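Local coordinates for protein disulfide isomerase (Pseudomonas aeruginosa, PDB 4N30), which probably acts as a DsbA-type thiol-disulfide oxidoreductase with a thioredoxin fold, part of the machinery that introduces disulfide bonds into proteins, at residues R176-T181 with T185-D190; R75-V80 with V86-R91; D126-Q131 with G137-G142; D63-F68 with G99-H104. All coordinates share one frame; numbering follows the deposited sequence.

The four contacts spread over a thioredoxin fold with helices inserted into it. Contacts 1 and 2 reach the same mixed sheet through strands 185-190 and 86-92, their centres about 15 Å apart. Contacts 3 and 4 lie closer, about 9 Å between centres, and share helix 99-131; Glu65 of contact 4 accepts a hydrogen bond from Gly138 N of contact 3. Contact 2 is nested inside the loop closed by contact 4, and both use helix 67-81; contact 3 and then contact 1 follow along the chain. Trp90 of strand 86-92 packs on both Leu64 and Phe129, so the sheet is joined to the helical part next to the probable redox site at Cys66.

Contact 1 (R176-T181 with T185-D190); sequences RSKGIT and TLVIRD
Ile180 presses its CG2 methyl against Thr185, 3.7 Å from Thr185 CB, and here the contact is tightest. With CG1 lying beside the backbone N and the chain straight at chi2 (179°), Ile180 CD1 is carried along the strand to within 4.1 Å of Val187 CG2, while also brushing the Thr185 methyl. Thr185 and Val187 rise from one face of strand 185-190 and Ile180 covers them; Ile180 and Val187 also touch Tyr61, and Ile180 and Thr185 touch Lys198. A water bridges the segments, accepting from Thr181 N (3.0 Å) and donating to Thr185 OG1 (2.8 Å); the same OG1 also hydrogen-bonds to Ala182 O. The other end is looser. Helix 162-177 finishes in a Schellman motif at Gly179, whose positive phi ends the helix, with Gly179 N bonded back to Arg176 O. Lys178, partly exposed, reaches toward the Val187 and Arg189 end of the strand. A bend at chi4 leaves Lys178 NZ 4.2 Å from Val187 CG1 and 4.1 Å from Arg189 NH2, at the edge of the guanidinium and near its plane. Arg189 bends at chi3 to come this close, and its NH1 makes a weak hydrogen bond to Gly194 O. No direct hydrogen bond joins the two segments. Cohesion between these segments therefore comes from methyl packing and one bridging water, while the like charges at the looser end are probably screened by solvent.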
loop_
_atom_site.group_PDB
_atom_site.type_symbol
_atom_site.label_atom_id
_atom_site.label_comp_id
_atom_site.label_asym_id
_atom_site.label_seq_id
_atom_site.Cartn_x
_atom_site.Cartn_y
_atom_site.Cartn_z
ATOM N N ARG A 176 -1.709 12.439 -7.044
ATOM C CA ARG A 176 -2.354 13.699 -7.367
ATOM C C ARG A 176 -2.233 13.976 -8.849
ATOM O O ARG A 176 -3.232 14.471 -9.440
ATOM C CB ARG A 176 -1.795 14.838 -6.485
ATOM C CG ARG A 176 -2.236 14.630 -5.000
ATOM C CD ARG A 176 -2.066 15.874 -4.134
ATOM N NE ARG A 176 -0.636 16.137 -4.034
ATOM C CZ ARG A 176 0.061 16.442 -2.928
ATOM N NH1 ARG A 176 -0.562 16.559 -1.717
ATOM N NH2 ARG A 176 1.377 16.609 -3.081
ATOM N N SER A 177 -1.147 13.630 -9.474
ATOM C CA SER A 177 -0.960 13.813 -10.951
ATOM C C SER A 177 -1.977 13.005 -11.682
ATOM O O SER A 177 -2.355 13.319 -12.855
ATOM C CB SER A 177 0.463 13.416 -11.399
ATOM O OG SER A 177 0.664 12.038 -11.603
ATOM N N LYS A 178 -2.457 11.896 -11.116
ATOM C CA LYS A 178 -3.439 10.988 -11.765
ATOM C C LYS A 178 -4.811 11.398 -11.293
ATOM O O LYS A 178 -5.792 10.748 -11.666
ATOM C CB LYS A 178 -3.176 9.538 -11.354
ATOM C CG LYS A 178 -1.939 8.930 -11.997
ATOM C CD LYS A 178 -1.884 7.485 -11.519
ATOM C CE LYS A 178 -0.583 6.788 -11.847
ATOM N NZ LYS A 178 -0.877 6.018 -13.081
ATOM N N GLY A 179 -4.976 12.443 -10.511
ATOM C CA GLY A 179 -6.326 12.836 -10.102
ATOM C C GLY A 179 -6.927 11.949 -9.014
ATOM O O GLY A 179 -8.165 11.997 -8.779
ATOM N N ILE A 180 -6.123 11.230 -8.282
ATOM C CA ILE A 180 -6.605 10.335 -7.206
ATOM C C ILE A 180 -6.807 11.149 -5.928
ATOM O O ILE A 180 -5.908 11.967 -5.546
ATOM C CB ILE A 180 -5.542 9.244 -6.946
ATOM C CG1 ILE A 180 -5.464 8.360 -8.169
ATOM C CG2 ILE A 180 -5.966 8.321 -5.805
ATOM C CD1 ILE A 180 -4.427 7.214 -8.102
ATOM N N THR A 181 -7.948 11.094 -5.311
ATOM C CA THR A 181 -8.251 11.926 -4.152
ATOM C C THR A 181 -8.666 11.126 -2.942
ATOM O O THR A 181 -8.822 11.736 -1.873
ATOM C CB THR A 181 -9.378 12.939 -4.486
ATOM O OG1 THR A 181 -10.629 12.302 -4.453
ATOM C CG2 THR A 181 -9.207 13.682 -5.806
ATOM N N THR A 185 -7.746 3.587 -3.680
ATOM C CA THR A 185 -7.939 3.677 -5.161
ATOM C C THR A 185 -6.907 2.730 -5.741
ATOM O O THR A 185 -5.759 2.646 -5.256
ATOM C CB THR A 185 -7.673 5.074 -5.673
ATOM O OG1 THR A 185 -8.733 5.918 -5.216
ATOM C CG2 THR A 185 -7.690 5.134 -7.228
ATOM N N LEU A 186 -7.325 1.933 -6.709
ATOM C CA LEU A 186 -6.430 0.967 -7.395
ATOM C C LEU A 186 -5.985 1.460 -8.736
ATOM O O LEU A 186 -6.825 1.977 -9.451
ATOM C CB LEU A 186 -7.126 -0.385 -7.526
ATOM C CG LEU A 186 -7.786 -0.900 -6.268
ATOM C CD1 LEU A 186 -8.357 -2.326 -6.564
ATOM C CD2 LEU A 186 -6.802 -0.957 -5.082
ATOM N N VAL A 187 -4.735 1.231 -9.038
ATOM C CA VAL A 187 -4.258 1.356 -10.437
ATOM C C VAL A 187 -3.766 -0.056 -10.765
ATOM O O VAL A 187 -2.746 -0.461 -10.200
ATOM C CB VAL A 187 -3.182 2.433 -10.611
ATOM C CG1 VAL A 187 -2.660 2.359 -12.083
ATOM C CG2 VAL A 187 -3.723 3.817 -10.328
ATOM N N ILE A 188 -4.451 -0.730 -11.702
ATOM C CA ILE A 188 -4.054 -2.105 -12.042
ATOM C C ILE A 188 -3.278 -2.003 -13.343
ATOM O O ILE A 188 -3.792 -1.503 -14.317
ATOM C CB ILE A 188 -5.260 -3.012 -12.210
ATOM C CG1 ILE A 188 -6.161 -2.976 -10.958
ATOM C CG2 ILE A 188 -4.766 -4.433 -12.587
ATOM C CD1 ILE A 188 -7.380 -3.894 -11.008
ATOM N N ARG A 189 -2.013 -2.440 -13.329
ATOM C CA ARG A 189 -1.121 -2.359 -14.480
ATOM C C ARG A 189 -0.949 -3.777 -15.025
ATOM O O ARG A 189 -0.663 -4.742 -14.298
ATOM C CB ARG A 189 0.173 -1.767 -14.032
ATOM C CG ARG A 189 1.173 -1.679 -15.222
ATOM C CD ARG A 189 2.340 -0.786 -14.950
ATOM N NE ARG A 189 1.856 0.499 -14.427
ATOM C CZ ARG A 189 1.277 1.496 -15.097
ATOM N NH1 ARG A 189 1.096 1.447 -16.417
ATOM N NH2 ARG A 189 0.894 2.599 -14.412
ATOM N N ASP A 190 -0.970 -3.906 -16.366
ATOM C CA ASP A 190 -0.509 -5.122 -17.040
ATOM C C ASP A 190 0.987 -4.977 -17.370
ATOM O O ASP A 190 1.386 -4.075 -18.079
ATOM C CB ASP A 190 -1.333 -5.229 -18.352
ATOM C CG ASP A 190 -1.076 -6.480 -19.113
ATOM O OD1 ASP A 190 0.082 -7.016 -19.031
ATOM O OD2 ASP A 190 -1.985 -7.017 -19.725
HETATM O O HOH W 1 -9.419 8.560 -5.848
#

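Contact 2 (R75-V80 with V86-R91); sequences RLKRWV and VNLVWR
Val86 opens strand 86-92 against the rim of the Trp79 indole: Val86 CG1 lies in the ring plane, 3.9 Å from Trp79 CZ3, and Val86 CG2 comes near Trp79 CZ3 and CH2 from out of the plane. In Trp79, chi1 -172° with chi2 97° turns the six-membered ring to the strand; His83 stacks on it, and Leu208 and Leu209 of helix 205-216 also touch it. The carbonyl of the same valine faces a methyl, Val80 CG1 standing 3.4 Å from Val86 O. Asn87 turns its side chain away, to Thr57 and Asp51, offering only its backbone to Val80. The helix and strand are the second and third elements of a beta-alpha-beta unit that starts with strand 56-62, as in the N-terminal half of thioredoxin folds; the axes of segments 75-80 and 86-91 approach to 8.4 Å and run roughly antiparallel, at 149°. Leu88 buries the most surface here. Its CB rests 4.0 Å from Val80 CG2, its CD1 meets Leu76 CD2 at 3.6 Å, and its CD2 lies 3.7 Å from Lys77 CG. Lys77 bends at chi3, its ammonium forming a cation-pi contact with Tyr49. Further along the strand, Trp90 turns to Phe121, which it meets edge-to-face.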
loop_
_atom_site.group_PDB
_atom_site.type_symbol
_atom_site.label_atom_id
_atom_site.label_comp_id
_atom_site.label_asym_id
_atom_site.label_seq_id
_atom_site.Cartn_x
_atom_site.Cartn_y
_atom_site.Cartn_z
ATOM N N ARG A 75 -8.530 -8.240 2.678
ATOM C CA ARG A 75 -9.416 -8.980 1.747
ATOM C C ARG A 75 -8.710 -8.974 0.382
ATOM O O ARG A 75 -8.677 -10.022 -0.315
ATOM C CB ARG A 75 -10.793 -8.344 1.615
ATOM C CG ARG A 75 -11.545 -8.308 2.921
ATOM C CD ARG A 75 -12.876 -7.658 2.737
ATOM N NE ARG A 75 -13.611 -7.746 3.963
ATOM C CZ ARG A 75 -14.843 -7.287 4.084
ATOM N NH1 ARG A 75 -15.477 -6.749 3.025
ATOM N NH2 ARG A 75 -15.434 -7.385 5.257
ATOM N N LEU A 76 -8.075 -7.878 0.012
ATOM C CA LEU A 76 -7.357 -7.844 -1.211
ATOM C C LEU A 76 -6.118 -8.750 -1.214
ATOM O O LEU A 76 -5.827 -9.441 -2.217
ATOM C CB LEU A 76 -6.936 -6.403 -1.477
ATOM C CG LEU A 76 -6.243 -6.121 -2.788
ATOM C CD1 LEU A 76 -7.175 -6.421 -3.955
ATOM C CD2 LEU A 76 -5.938 -4.596 -2.843
ATOM N N LYS A 77 -5.390 -8.834 -0.095
ATOM C CA LYS A 77 -4.267 -9.750 0.010
ATOM C C LYS A 77 -4.780 -11.231 -0.151
ATOM O O LYS A 77 -4.087 -12.006 -0.818
ATOM C CB LYS A 77 -3.604 -9.561 1.349
ATOM C CG LYS A 77 -2.830 -8.220 1.471
ATOM C CD LYS A 77 -2.313 -7.945 2.895
ATOM C CE LYS A 77 -1.229 -8.914 3.207
ATOM N NZ LYS A 77 -0.939 -8.909 4.659
ATOM N N ARG A 78 -5.926 -11.559 0.426
ATOM C CA ARG A 78 -6.521 -12.901 0.245
ATOM C C ARG A 78 -6.729 -13.171 -1.237
ATOM O O ARG A 78 -6.387 -14.256 -1.792
ATOM C CB ARG A 78 -7.843 -12.913 1.013
ATOM C CG ARG A 78 -8.301 -14.323 1.343
ATOM C CD ARG A 78 -9.475 -14.449 2.310
ATOM N NE ARG A 78 -10.624 -14.953 1.558
ATOM C CZ ARG A 78 -10.506 -15.756 0.508
ATOM N NH1 ARG A 78 -9.305 -16.185 0.161
ATOM N NH2 ARG A 78 -11.572 -16.152 -0.178
ATOM N N TRP A 79 -7.318 -12.197 -1.910
ATOM C CA TRP A 79 -7.594 -12.373 -3.315
ATOM C C TRP A 79 -6.287 -12.615 -4.063
ATOM O O TRP A 79 -6.207 -13.492 -4.975
ATOM C CB TRP A 79 -8.458 -11.212 -3.850
ATOM C CG TRP A 79 -8.927 -11.449 -5.251
ATOM C CD1 TRP A 79 -10.187 -11.965 -5.589
ATOM C CD2 TRP A 79 -8.305 -11.082 -6.503
ATOM N NE1 TRP A 79 -10.281 -11.957 -6.960
ATOM C CE2 TRP A 79 -9.192 -11.487 -7.561
ATOM C CE3 TRP A 79 -7.071 -10.543 -6.850
ATOM C CZ2 TRP A 79 -8.909 -11.336 -8.893
ATOM C CZ3 TRP A 79 -6.766 -10.367 -8.199
ATOM C CH2 TRP A 79 -7.647 -10.771 -9.205
ATOM N N VAL A 80 -5.242 -11.876 -3.761
ATOM C CA VAL A 80 -3.976 -12.069 -4.436
ATOM C C VAL A 80 -3.401 -13.451 -4.121
ATOM O O VAL A 80 -2.869 -14.120 -5.026
ATOM C CB VAL A 80 -3.038 -10.909 -3.998
ATOM C CG1 VAL A 80 -1.596 -11.316 -4.276
ATOM C CG2 VAL A 80 -3.394 -9.606 -4.697
ATOM N N VAL A 86 -1.408 -12.216 -10.208
ATOM C CA VAL A 86 -1.607 -10.799 -9.809
ATOM C C VAL A 86 -0.841 -10.551 -8.529
ATOM O O VAL A 86 -0.868 -11.437 -7.621
ATOM C CB VAL A 86 -3.106 -10.522 -9.592
ATOM C CG1 VAL A 86 -3.317 -9.017 -9.334
ATOM C CG2 VAL A 86 -3.926 -10.973 -10.806
ATOM N N ASN A 87 -0.125 -9.448 -8.471
ATOM C CA ASN A 87 0.514 -9.065 -7.195
ATOM C C ASN A 87 -0.030 -7.725 -6.777
ATOM O O ASN A 87 -0.921 -7.154 -7.414
ATOM C CB ASN A 87 2.052 -9.166 -7.319
ATOM C CG ASN A 87 2.617 -8.150 -8.243
ATOM O OD1 ASN A 87 2.074 -7.115 -8.541
ATOM N ND2 ASN A 87 3.828 -8.470 -8.724
ATOM N N LEU A 88 0.422 -7.296 -5.607
ATOM C CA LEU A 88 -0.127 -6.103 -4.924
ATOM C C LEU A 88 1.009 -5.229 -4.483
ATOM O O LEU A 88 1.986 -5.745 -3.870
ATOM C CB LEU A 88 -0.944 -6.604 -3.662
ATOM C CG LEU A 88 -1.359 -5.519 -2.685
ATOM C CD1 LEU A 88 -2.395 -4.559 -3.310
ATOM C CD2 LEU A 88 -2.048 -6.155 -1.497
ATOM N N VAL A 89 0.973 -3.940 -4.809
ATOM C CA VAL A 89 1.955 -2.997 -4.313
ATOM C C VAL A 89 1.305 -1.914 -3.548
ATOM O O VAL A 89 0.310 -1.289 -4.061
ATOM C CB VAL A 89 2.820 -2.418 -5.479
ATOM C CG1 VAL A 89 3.743 -1.347 -4.942
ATOM C CG2 VAL A 89 3.609 -3.565 -6.157
ATOM N N TRP A 90 1.676 -1.703 -2.279
ATOM C CA TRP A 90 1.087 -0.636 -1.491
ATOM C C TRP A 90 1.642 0.681 -1.999
ATOM O O TRP A 90 2.902 0.798 -2.036
ATOM C CB TRP A 90 1.485 -0.816 -0.029
ATOM C CG TRP A 90 1.019 0.284 0.920
ATOM C CD1 TRP A 90 1.613 1.501 1.169
ATOM C CD2 TRP A 90 -0.173 0.270 1.748
ATOM N NE1 TRP A 90 0.930 2.180 2.104
ATOM C CE2 TRP A 90 -0.153 1.477 2.505
ATOM C CE3 TRP A 90 -1.168 -0.698 1.972
ATOM C CZ2 TRP A 90 -1.136 1.772 3.447
ATOM C CZ3 TRP A 90 -2.122 -0.409 2.944
ATOM C CH2 TRP A 90 -2.084 0.817 3.655
ATOM N N ARG A 91 0.820 1.668 -2.262
ATOM C CA ARG A 91 1.270 3.011 -2.585
ATOM C C ARG A 91 0.706 3.948 -1.557
ATOM O O ARG A 91 -0.459 3.903 -1.177
ATOM C CB ARG A 91 0.762 3.397 -3.993
ATOM C CG ARG A 91 1.139 2.421 -5.122
ATOM C CD ARG A 91 2.615 2.164 -5.264
ATOM N NE ARG A 91 3.123 3.356 -5.806
ATOM C CZ ARG A 91 3.145 3.683 -7.110
ATOM N NH1 ARG A 91 2.643 2.889 -8.053
ATOM N NH2 ARG A 91 3.631 4.875 -7.452
#

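Contact 3 (D126-Q131 with G137-G142); sequences DAIFAQ and GGLPGG
Leu139 reaches across to the last turn of helix 99-131, where its CD2 methyl lies 3.7 Å from Gln131 CB and 3.9 Å from Gln131 C. The other branch points to the buried side of the helix, Leu139 CD1 standing 4.4 Å from Ile128 CG1. With CG set beside the backbone N (chi1 -64°), the leucine fork spans both residues. Next to it the Pro140 ring offers CD to the helix end, 3.7 Å from Gln131 O, at the more exposed margin. No hydrogen bond crosses between the segments. The next layer fixes these groups. Gln131 extends beyond CG, and its OE1 accepts from Asp145 N, while Leu144 touches both Gln131 and Ile128. Leu139 also packs on Gln105 and Leu108. The loop is shaped by a type II beta turn from Leu139 to Gly142, closed by Gly142 N to Leu139 O at 2.9 Å, with Gly141 taking the positive phi of its third position. Two outer bonds pin the loop ends: Gly138 N donates to Glu65 OE2, and Gly142 O accepts from His104 NE2. Ile128 also meets Gln105 and Val109 of its own helix range, which therefore folds back on itself. The contact lies in a compact helical group, tied to helix 151-160 by the Cys111-Cys157 disulfide and consistent with the helical insertion characteristic of DsbA-type thioredoxin folds.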
loop_
_atom_site.group_PDB
_atom_site.type_symbol
_atom_site.label_atom_id
_atom_site.label_comp_id
_atom_site.label_asym_id
_atom_site.label_seq_id
_atom_site.Cartn_x
_atom_site.Cartn_y
_atom_site.Cartn_z
ATOM N N ASP A 126 -0.468 -4.388 9.098
ATOM C CA ASP A 126 -1.486 -5.037 9.946
ATOM C C ASP A 126 -1.463 -4.507 11.348
ATOM O O ASP A 126 -2.508 -4.242 11.985
ATOM C CB ASP A 126 -1.274 -6.572 9.998
ATOM C CG ASP A 126 -1.614 -7.271 8.696
ATOM O OD1 ASP A 126 -2.300 -6.684 7.887
ATOM O OD2 ASP A 126 -1.079 -8.424 8.530
ATOM N N ALA A 127 -0.267 -4.396 11.896
ATOM C CA ALA A 127 -0.181 -3.951 13.293
ATOM C C ALA A 127 -0.739 -2.547 13.440
ATOM O O ALA A 127 -1.419 -2.249 14.443
ATOM C CB ALA A 127 1.296 -3.973 13.739
ATOM N N ILE A 128 -0.458 -1.646 12.513
ATOM C CA ILE A 128 -0.937 -0.256 12.572
ATOM C C ILE A 128 -2.428 -0.254 12.398
ATOM O O ILE A 128 -3.172 0.434 13.169
ATOM C CB ILE A 128 -0.211 0.668 11.577
ATOM C CG1 ILE A 128 1.217 0.805 12.024
ATOM C CG2 ILE A 128 -0.946 2.026 11.509
ATOM C CD1 ILE A 128 2.079 1.473 10.942
ATOM N N PHE A 129 -2.960 -1.042 11.467
ATOM C CA PHE A 129 -4.430 -1.056 11.336
ATOM C C PHE A 129 -5.078 -1.612 12.626
ATOM O O PHE A 129 -6.172 -1.154 12.985
ATOM C CB PHE A 129 -4.862 -1.959 10.123
ATOM C CG PHE A 129 -4.871 -1.261 8.799
ATOM C CD1 PHE A 129 -5.448 -0.014 8.642
ATOM C CD2 PHE A 129 -4.363 -1.901 7.675
ATOM C CE1 PHE A 129 -5.473 0.633 7.401
ATOM C CE2 PHE A 129 -4.390 -1.266 6.423
ATOM C CZ PHE A 129 -4.944 0.014 6.321
ATOM N N ALA A 130 -4.437 -2.539 13.291
ATOM C CA ALA A 130 -5.022 -3.080 14.561
ATOM C C ALA A 130 -4.849 -2.118 15.683
ATOM O O ALA A 130 -5.769 -2.033 16.508
ATOM C CB ALA A 130 -4.284 -4.384 14.926
ATOM N N GLN A 131 -3.775 -1.388 15.780
ATOM C CA GLN A 131 -3.445 -0.616 16.969
ATOM C C GLN A 131 -3.893 0.830 16.924
ATOM O O GLN A 131 -4.054 1.415 17.982
ATOM C CB GLN A 131 -1.919 -0.723 17.221
ATOM C CG GLN A 131 -1.505 -2.160 17.623
ATOM C CD GLN A 131 -0.054 -2.263 17.809
ATOM O OE1 GLN A 131 0.617 -1.329 18.239
ATOM N NE2 GLN A 131 0.441 -3.445 17.466
ATOM N N GLY A 137 -7.018 9.618 14.701
ATOM C CA GLY A 137 -6.634 9.427 16.124
ATOM C C GLY A 137 -5.275 8.802 16.277
ATOM O O GLY A 137 -4.557 9.097 17.280
ATOM N N GLY A 138 -4.809 7.973 15.331
ATOM C CA GLY A 138 -3.424 7.482 15.363
ATOM C C GLY A 138 -3.171 6.445 16.449
ATOM O O GLY A 138 -4.044 5.983 17.236
ATOM N N LEU A 139 -1.898 6.052 16.502
ATOM C CA LEU A 139 -1.397 5.095 17.508
ATOM C C LEU A 139 -1.341 5.832 18.852
ATOM O O LEU A 139 -0.958 7.016 18.922
ATOM C CB LEU A 139 0.003 4.643 17.126
ATOM C CG LEU A 139 0.080 3.868 15.810
ATOM C CD1 LEU A 139 1.508 3.817 15.261
ATOM C CD2 LEU A 139 -0.425 2.466 16.057
ATOM N N PRO A 140 -1.591 5.182 19.957
ATOM C CA PRO A 140 -1.424 5.819 21.286
ATOM C C PRO A 140 0.004 6.266 21.468
ATOM O O PRO A 140 0.964 5.498 21.270
ATOM C CB PRO A 140 -1.750 4.646 22.206
ATOM C CG PRO A 140 -2.794 3.874 21.481
ATOM C CD PRO A 140 -2.101 3.819 20.067
ATOM N N GLY A 141 0.222 7.542 21.793
ATOM C CA GLY A 141 1.535 8.096 21.952
ATOM C C GLY A 141 2.350 8.090 20.656
ATOM O O GLY A 141 3.589 8.173 20.660
ATOM N N GLY A 142 1.710 7.833 19.518
ATOM C CA GLY A 142 2.464 7.644 18.269
ATOM C C GLY A 142 3.274 6.333 18.241
ATOM O O GLY A 142 4.122 6.115 17.299
#

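Contact 4 (D63-F68 with G99-H104); sequences DLECPF and GEAARH
Glu65 sets CG beside its backbone N (chi1 -68°) and bends again at chi2 (-62°), curling over Ala101 and Ala102: Glu65 CG lies 3.8 Å from Ala102 CB and Glu65 CD 3.9 Å from Ala101 CB. Asp63, with CG anti to the backbone N (chi1 165°), brings OD1 to 3.4 Å from the same Ala102 CB. That oxygen is held by Glu65 N at 2.8 Å, which meets it on the anti side and tilted from the carboxylate plane. The result is an Asx turn laid over a type I beta turn from Asp63 to Cys66, while Asp63 OD2 accepts from Leu95 N. The segments share one bridging water, which accepts from Leu64 N and donates to Ala102 O, both at 2.8 Å. At the buried Glu65 carboxylate, Ser132 OG bonds to OE1, while Gly136 N and Gly138 N both bond to OE2. Cys66 is the N-cap of helix 67-81 and, with Cys69, begins a CxxC pattern consistent with a thioredoxin-type redox site; Thr183 touches it. The turn thus carries the chain from strand 56-62 into helix 67-81, with the beginning of helix 99-131 packed against it and Leu64 inserted among Gln105, Val109, Ile128 and Phe129.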
loop_
_atom_site.group_PDB
_atom_site.type_symbol
_atom_site.label_atom_id
_atom_site.label_comp_id
_atom_site.label_asym_id
_atom_site.label_seq_id
_atom_site.Cartn_x
_atom_site.Cartn_y
_atom_site.Cartn_z
ATOM N N ASP A 63 -4.184 4.554 2.932
ATOM C CA ASP A 63 -3.943 5.460 4.100
ATOM C C ASP A 63 -4.238 4.608 5.349
ATOM O O ASP A 63 -5.276 3.926 5.428
ATOM C CB ASP A 63 -4.984 6.605 3.914
ATOM C CG ASP A 63 -5.191 7.477 5.142
ATOM O OD1 ASP A 63 -4.770 7.194 6.243
ATOM O OD2 ASP A 63 -5.850 8.567 4.907
ATOM N N LEU A 64 -3.258 4.575 6.269
ATOM C CA LEU A 64 -3.319 3.674 7.415
ATOM C C LEU A 64 -4.339 4.175 8.470
ATOM O O LEU A 64 -4.619 3.363 9.382
ATOM C CB LEU A 64 -1.902 3.562 7.992
ATOM C CG LEU A 64 -1.057 2.613 7.119
ATOM C CD1 LEU A 64 0.451 2.894 7.322
ATOM C CD2 LEU A 64 -1.363 1.126 7.381
ATOM N N GLU A 65 -4.896 5.348 8.333
ATOM C CA GLU A 65 -6.024 5.858 9.113
ATOM C C GLU A 65 -7.346 5.617 8.453
ATOM O O GLU A 65 -8.378 5.964 9.084
ATOM C CB GLU A 65 -5.812 7.348 9.442
ATOM C CG GLU A 65 -4.652 7.612 10.414
ATOM C CD GLU A 65 -4.927 6.960 11.738
ATOM O OE1 GLU A 65 -4.488 5.860 11.971
ATOM O OE2 GLU A 65 -5.676 7.560 12.549
ATOM N N CYS A 66 -7.386 5.126 7.242
ATOM C CA CYS A 66 -8.666 5.075 6.485
ATOM C C CYS A 66 -9.389 3.789 6.770
ATOM O O CYS A 66 -8.880 2.663 6.694
ATOM C CB CYS A 66 -8.283 5.156 4.991
ATOM S SG CYS A 66 -9.696 4.715 3.923
ATOM N N PRO A 67 -10.661 3.946 7.215
ATOM C CA PRO A 67 -11.429 2.747 7.622
ATOM C C PRO A 67 -11.723 1.844 6.454
ATOM O O PRO A 67 -11.957 0.637 6.698
ATOM C CB PRO A 67 -12.729 3.391 8.228
ATOM C CG PRO A 67 -12.860 4.688 7.527
ATOM C CD PRO A 67 -11.425 5.205 7.341
ATOM N N PHE A 68 -11.810 2.402 5.278
ATOM C CA PHE A 68 -11.990 1.545 4.080
ATOM C C PHE A 68 -10.757 0.707 3.798
ATOM O O PHE A 68 -10.828 -0.493 3.536
ATOM C CB PHE A 68 -12.368 2.449 2.874
ATOM C CG PHE A 68 -13.636 3.239 3.044
ATOM C CD1 PHE A 68 -14.906 2.599 2.979
ATOM C CD2 PHE A 68 -13.556 4.638 3.179
ATOM C CE1 PHE A 68 -16.084 3.408 3.115
ATOM C CE2 PHE A 68 -14.721 5.422 3.243
ATOM C CZ PHE A 68 -15.958 4.822 3.214
ATOM N N GLY A 99 -4.422 13.780 8.848
ATOM C CA GLY A 99 -3.386 14.570 9.540
ATOM C C GLY A 99 -2.071 13.827 9.790
ATOM O O GLY A 99 -1.652 12.936 9.017
ATOM N N GLU A 100 -1.466 14.200 10.882
ATOM C CA GLU A 100 -0.159 13.719 11.214
ATOM C C GLU A 100 -0.124 12.211 11.378
ATOM O O GLU A 100 0.882 11.578 11.017
ATOM C CB GLU A 100 0.354 14.472 12.488
ATOM C CG GLU A 100 1.794 14.086 12.917
ATOM C CD GLU A 100 2.852 14.326 11.813
ATOM O OE1 GLU A 100 2.651 15.020 10.821
ATOM O OE2 GLU A 100 3.952 13.691 11.848
ATOM N N ALA A 101 -1.101 11.611 11.972
ATOM C CA ALA A 101 -1.100 10.192 12.244
ATOM C C ALA A 101 -0.879 9.396 10.988
ATOM O O ALA A 101 -0.080 8.466 10.975
ATOM C CB ALA A 101 -2.402 9.753 12.859
ATOM N N ALA A 102 -1.572 9.737 9.889
ATOM C CA ALA A 102 -1.441 8.935 8.673
ATOM C C ALA A 102 -0.044 9.073 8.073
ATOM O O ALA A 102 0.524 8.142 7.502
ATOM C CB ALA A 102 -2.558 9.295 7.693
ATOM N N ARG A 103 0.508 10.307 8.147
ATOM C CA ARG A 103 1.905 10.515 7.613
ATOM C C ARG A 103 2.943 9.759 8.468
ATOM O O ARG A 103 3.840 9.113 7.908
ATOM C CB ARG A 103 2.223 12.020 7.590
ATOM C CG ARG A 103 1.243 12.793 6.735
ATOM C CD ARG A 103 1.626 14.235 6.529
ATOM N NE ARG A 103 1.687 15.005 7.772
ATOM C CZ ARG A 103 0.750 15.862 8.196
ATOM N NH1 ARG A 103 -0.419 16.068 7.549
ATOM N NH2 ARG A 103 1.024 16.554 9.313
ATOM N N HIS A 104 2.831 9.891 9.794
ATOM C CA HIS A 104 3.807 9.216 10.665
ATOM C C HIS A 104 3.677 7.708 10.451
ATOM O O HIS A 104 4.723 7.027 10.433
ATOM C CB HIS A 104 3.298 9.533 12.105
ATOM C CG HIS A 104 4.049 8.805 13.180
ATOM N ND1 HIS A 104 5.433 8.870 13.290
ATOM C CD2 HIS A 104 3.564 7.972 14.123
ATOM C CE1 HIS A 104 5.771 8.106 14.356
ATOM N NE2 HIS A 104 4.644 7.540 14.864
HETATM O O HOH W 2 -0.965 6.242 5.987
#